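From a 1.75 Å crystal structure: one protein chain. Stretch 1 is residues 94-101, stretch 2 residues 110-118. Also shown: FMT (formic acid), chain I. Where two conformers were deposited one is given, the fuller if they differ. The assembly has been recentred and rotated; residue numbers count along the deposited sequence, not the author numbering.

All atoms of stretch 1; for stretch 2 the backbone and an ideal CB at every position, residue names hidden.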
# COMPACT_ATOMS: atom_id res chain seq x y z
N GLY A 94 -28.65 20.09 20.89
CA GLY A 94 -29.11 19.00 20.07
C GLY A 94 -28.41 18.98 18.72
O GLY A 94 -27.50 19.76 18.44
N GLY A 95 -28.87 18.07 17.87
CA GLY A 95 -28.27 17.93 16.57
C GLY A 95 -28.73 16.65 15.91
O GLY A 95 -29.55 15.90 16.45
N THR A 96 -28.20 16.42 14.72
CA THR A 96 -28.53 15.21 14.00
C THR A 96 -27.35 14.81 13.14
O THR A 96 -26.58 15.66 12.67
CB THR A 96 -29.80 15.39 13.14
OG1 THR A 96 -30.14 14.14 12.53
CG2 THR A 96 -29.58 16.43 12.06
N TYR A 97 -27.19 13.51 12.97
CA TYR A 97 -26.20 12.97 12.05
C TYR A 97 -26.67 11.59 11.65
O TYR A 97 -27.52 10.98 12.30
CB TYR A 97 -24.79 12.94 12.65
CG TYR A 97 -24.56 11.93 13.75
CD1 TYR A 97 -24.74 12.27 15.08
CD2 TYR A 97 -24.09 10.64 13.45
CE1 TYR A 97 -24.50 11.35 16.10
CE2 TYR A 97 -23.85 9.72 14.46
CZ TYR A 97 -24.05 10.08 15.78
OH TYR A 97 -23.80 9.17 16.77
N SER A 98 -26.11 11.11 10.54
CA SER A 98 -26.41 9.77 10.06
C SER A 98 -25.13 8.98 9.95
O SER A 98 -24.04 9.54 9.82
CB SER A 98 -27.13 9.82 8.71
OG SER A 98 -28.39 10.47 8.85
N VAL A 99 -25.26 7.66 10.03
CA VAL A 99 -24.16 6.75 9.74
C VAL A 99 -24.63 5.81 8.65
O VAL A 99 -25.71 5.22 8.76
CB VAL A 99 -23.68 5.99 10.98
CG1 VAL A 99 -22.47 5.14 10.64
CG2 VAL A 99 -23.29 6.96 12.08
N ARG A 100 -23.84 5.69 7.58
CA ARG A 100 -24.15 4.81 6.47
C ARG A 100 -23.30 3.56 6.62
O ARG A 100 -22.07 3.68 6.74
CB ARG A 100 -23.88 5.50 5.13
CG ARG A 100 -24.27 4.69 3.89
CD ARG A 100 -23.98 5.48 2.60
NE ARG A 100 -24.65 6.77 2.62
CZ ARG A 100 -25.88 7.00 2.17
NH1 ARG A 100 -26.61 6.03 1.62
NH2 ARG A 100 -26.38 8.23 2.27
N PHE A 101 -23.93 2.39 6.64
CA PHE A 101 -23.24 1.10 6.73
C PHE A 101 -23.41 0.34 5.43
O PHE A 101 -24.53 0.26 4.90
CB PHE A 101 -23.80 0.25 7.87
CG PHE A 101 -23.57 0.81 9.23
CD1 PHE A 101 -22.54 0.34 10.04
CD2 PHE A 101 -24.40 1.81 9.72
CE1 PHE A 101 -22.33 0.86 11.30
CE2 PHE A 101 -24.19 2.33 10.99
CZ PHE A 101 -23.15 1.85 11.78
N UNK A 110 -18.35 1.74 7.17
CA UNK A 110 -19.32 2.73 7.62
C UNK A 110 -18.69 4.12 7.66
O UNK A 110 -17.47 4.26 7.82
CB UNK A 110 -19.87 2.35 9.00
N UNK A 111 -19.53 5.14 7.50
CA UNK A 111 -19.06 6.51 7.60
C UNK A 111 -20.17 7.37 8.18
O UNK A 111 -21.35 7.03 8.10
CB UNK A 111 -18.61 7.04 6.24
N UNK A 112 -19.76 8.47 8.79
CA UNK A 112 -20.71 9.45 9.30
C UNK A 112 -21.05 10.44 8.20
O UNK A 112 -20.18 10.82 7.40
CB UNK A 112 -20.15 10.17 10.53
N UNK A 113 -22.30 10.87 8.17
CA UNK A 113 -22.74 11.93 7.27
C UNK A 113 -23.46 12.96 8.14
O UNK A 113 -24.56 12.69 8.64
CB UNK A 113 -23.64 11.40 6.15
N UNK A 114 -22.81 14.09 8.37
CA UNK A 114 -23.34 15.14 9.23
C UNK A 114 -23.94 16.22 8.32
O UNK A 114 -23.19 16.87 7.58
CB UNK A 114 -22.26 15.71 10.14
N UNK A 115 -25.24 16.43 8.35
CA UNK A 115 -25.88 17.35 7.41
C UNK A 115 -25.80 18.79 7.88
O UNK A 115 -25.50 19.08 9.04
CB UNK A 115 -27.34 16.96 7.20
N UNK A 116 -26.13 19.69 6.96
CA UNK A 116 -26.32 21.09 7.31
C UNK A 116 -27.34 21.22 8.44
O UNK A 116 -28.40 20.60 8.40
CB UNK A 116 -26.77 21.89 6.09
N UNK A 117 -26.99 22.01 9.46
CA UNK A 117 -27.89 22.24 10.58
C UNK A 117 -27.47 23.49 11.32
O UNK A 117 -26.31 23.89 11.30
CB UNK A 117 -27.91 21.04 11.52
N UNK A 118 -28.45 24.10 12.00
CA UNK A 118 -28.22 25.36 12.68
C UNK A 118 -27.09 25.23 13.70
O UNK A 118 -27.04 24.27 14.47
CB UNK A 118 -29.50 25.84 13.36
C FMT I . -30.06 7.16 1.62
O1 FMT I . -29.65 7.91 2.50
O2 FMT I . -29.66 7.19 0.45

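Position 110 lies across from Phe-101 in an antiparallel pair without hydrogen bonds, its ideal CB 3.5 Å from Phe-101 CD1 and on the same sheet face as Val-99. An apolar side chain suits it, aromatic or branched. The residue is Phe-110. Its CB sits over one face of the Phe-101 ring, 3.9 Å from the centroid, a CH-pi contact; chi1 in p then leads the ring away, so the two rings, 5.4 Å apart between centroids, barely overlap.

Position 111 turns to the other face, which carries Arg-100 and Ser-98. Its backbone is already paired: Arg-100 N donates to O of 111 at 2.9 Å, and N of 111 donates to Arg-100 O at 3.0 Å. With a guanidinium nearby, an acid or a neutral polar residue would be the easy guess. The residue is Arg-111, whose NH2 comes within 4.4 Å of Arg-100 NE; the two arginines are like charges placed close together, and 113 lies on the same face.

Position 112 returns to the apolar face opposite Val-99, its ideal CB 4.8 Å from Val-99 CG2 and 4.9 Å from Tyr-97 CD2. A large apolar or aromatic group would fit. Tyr-112 places CD2 3.8 Å from both Val-99 CG2 and Tyr-97 CE2, the two tyrosine rings meeting obliquely.

Position 113 pairs with Ser-98 through two hydrogen bonds, N of 113 to Ser-98 O at 2.7 Å and Ser-98 N to O of 113 at 2.9 Å. Its side chain shares a face with Arg-100, whose side chain runs t, t and then bends at chi3 (m), presenting NE and NH2 as donors on this face, so an acid long enough to reach them is favoured. Glu-113 accepts from Arg-100 NE through OE2 (2.7 Å) and from Arg-100 NH2 through OE1 (2.9 Å), a two-pronged salt bridge. OE2 also takes Arg-111 NE at 2.8 Å, so one carboxylate serves both arginines.

Position 114 points sideways, its ideal CB 4.5 Å from Tyr-97 CB; a modest aliphatic group suits it. Val-114 brings CG2 to 3.9 Å from Tyr-97 CB.

At 115, phi of -84° admits proline among many residues. Pro-115 rests its CG 3.8 Å from Thr-96 CG2.

Position 116 points away and tolerates polar residues; Lys-116 is fully extended.

Position 117 points toward stretch 1, where Thr-96 presents an N and an O that no backbone atom of stretch 2 pairs with. An amide can answer both. Gln-117 OE1 accepts from Thr-96 N (3.0 Å) and its NE2 donates to Thr-96 O (2.8 Å), mimicking a backbone pair beyond the strand.

Position 118 is out of reach, so little constrains it; it is Ala-118.

Stretch 2, residues 110-118: FRYEVPKQA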
# COMPACT_ATOMS: atom_id res chain seq x y z
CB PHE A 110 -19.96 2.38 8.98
CG PHE A 110 -19.00 2.34 10.15
CD1 PHE A 110 -18.77 3.48 10.91
CD2 PHE A 110 -18.36 1.16 10.50
CE1 PHE A 110 -17.89 3.45 11.99
CE2 PHE A 110 -17.48 1.11 11.58
CZ PHE A 110 -17.25 2.27 12.33
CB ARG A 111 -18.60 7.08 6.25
CG ARG A 111 -19.76 7.41 5.32
CD ARG A 111 -19.26 8.10 4.07
NE ARG A 111 -20.37 8.50 3.21
CZ ARG A 111 -20.22 8.91 1.96
NH1 ARG A 111 -19.02 8.98 1.41
NH2 ARG A 111 -21.29 9.26 1.25
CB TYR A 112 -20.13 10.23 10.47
CG TYR A 112 -19.70 9.44 11.68
CD1 TYR A 112 -18.49 8.74 11.69
CD2 TYR A 112 -20.47 9.46 12.84
CE1 TYR A 112 -18.08 8.05 12.84
CE2 TYR A 112 -20.07 8.78 13.97
CZ TYR A 112 -18.87 8.09 13.97
OH TYR A 112 -18.49 7.43 15.12
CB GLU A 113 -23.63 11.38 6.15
CG GLU A 113 -22.85 10.41 5.27
CD GLU A 113 -23.69 9.70 4.21
OE1 GLU A 113 -24.89 10.03 4.07
OE2 GLU A 113 -23.14 8.81 3.52
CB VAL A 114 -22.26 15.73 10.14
CG1 VAL A 114 -22.88 16.80 11.04
CG2 VAL A 114 -21.65 14.63 10.98
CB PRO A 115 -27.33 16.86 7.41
CG PRO A 115 -27.54 16.47 8.85
CD PRO A 115 -26.22 15.81 9.26
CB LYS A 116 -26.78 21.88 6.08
CG LYS A 116 -27.03 23.36 6.34
CD LYS A 116 -27.55 24.03 5.08
CE LYS A 116 -27.84 25.50 5.32
NZ LYS A 116 -28.49 26.10 4.12
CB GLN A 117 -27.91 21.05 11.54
CG GLN A 117 -26.56 20.68 12.08
CD GLN A 117 -26.56 19.28 12.65
OE1 GLN A 117 -27.01 19.06 13.78
NE2 GLN A 117 -26.09 18.32 11.87
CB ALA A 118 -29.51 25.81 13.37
O HOH W 1 -26.17 20.40 16.25
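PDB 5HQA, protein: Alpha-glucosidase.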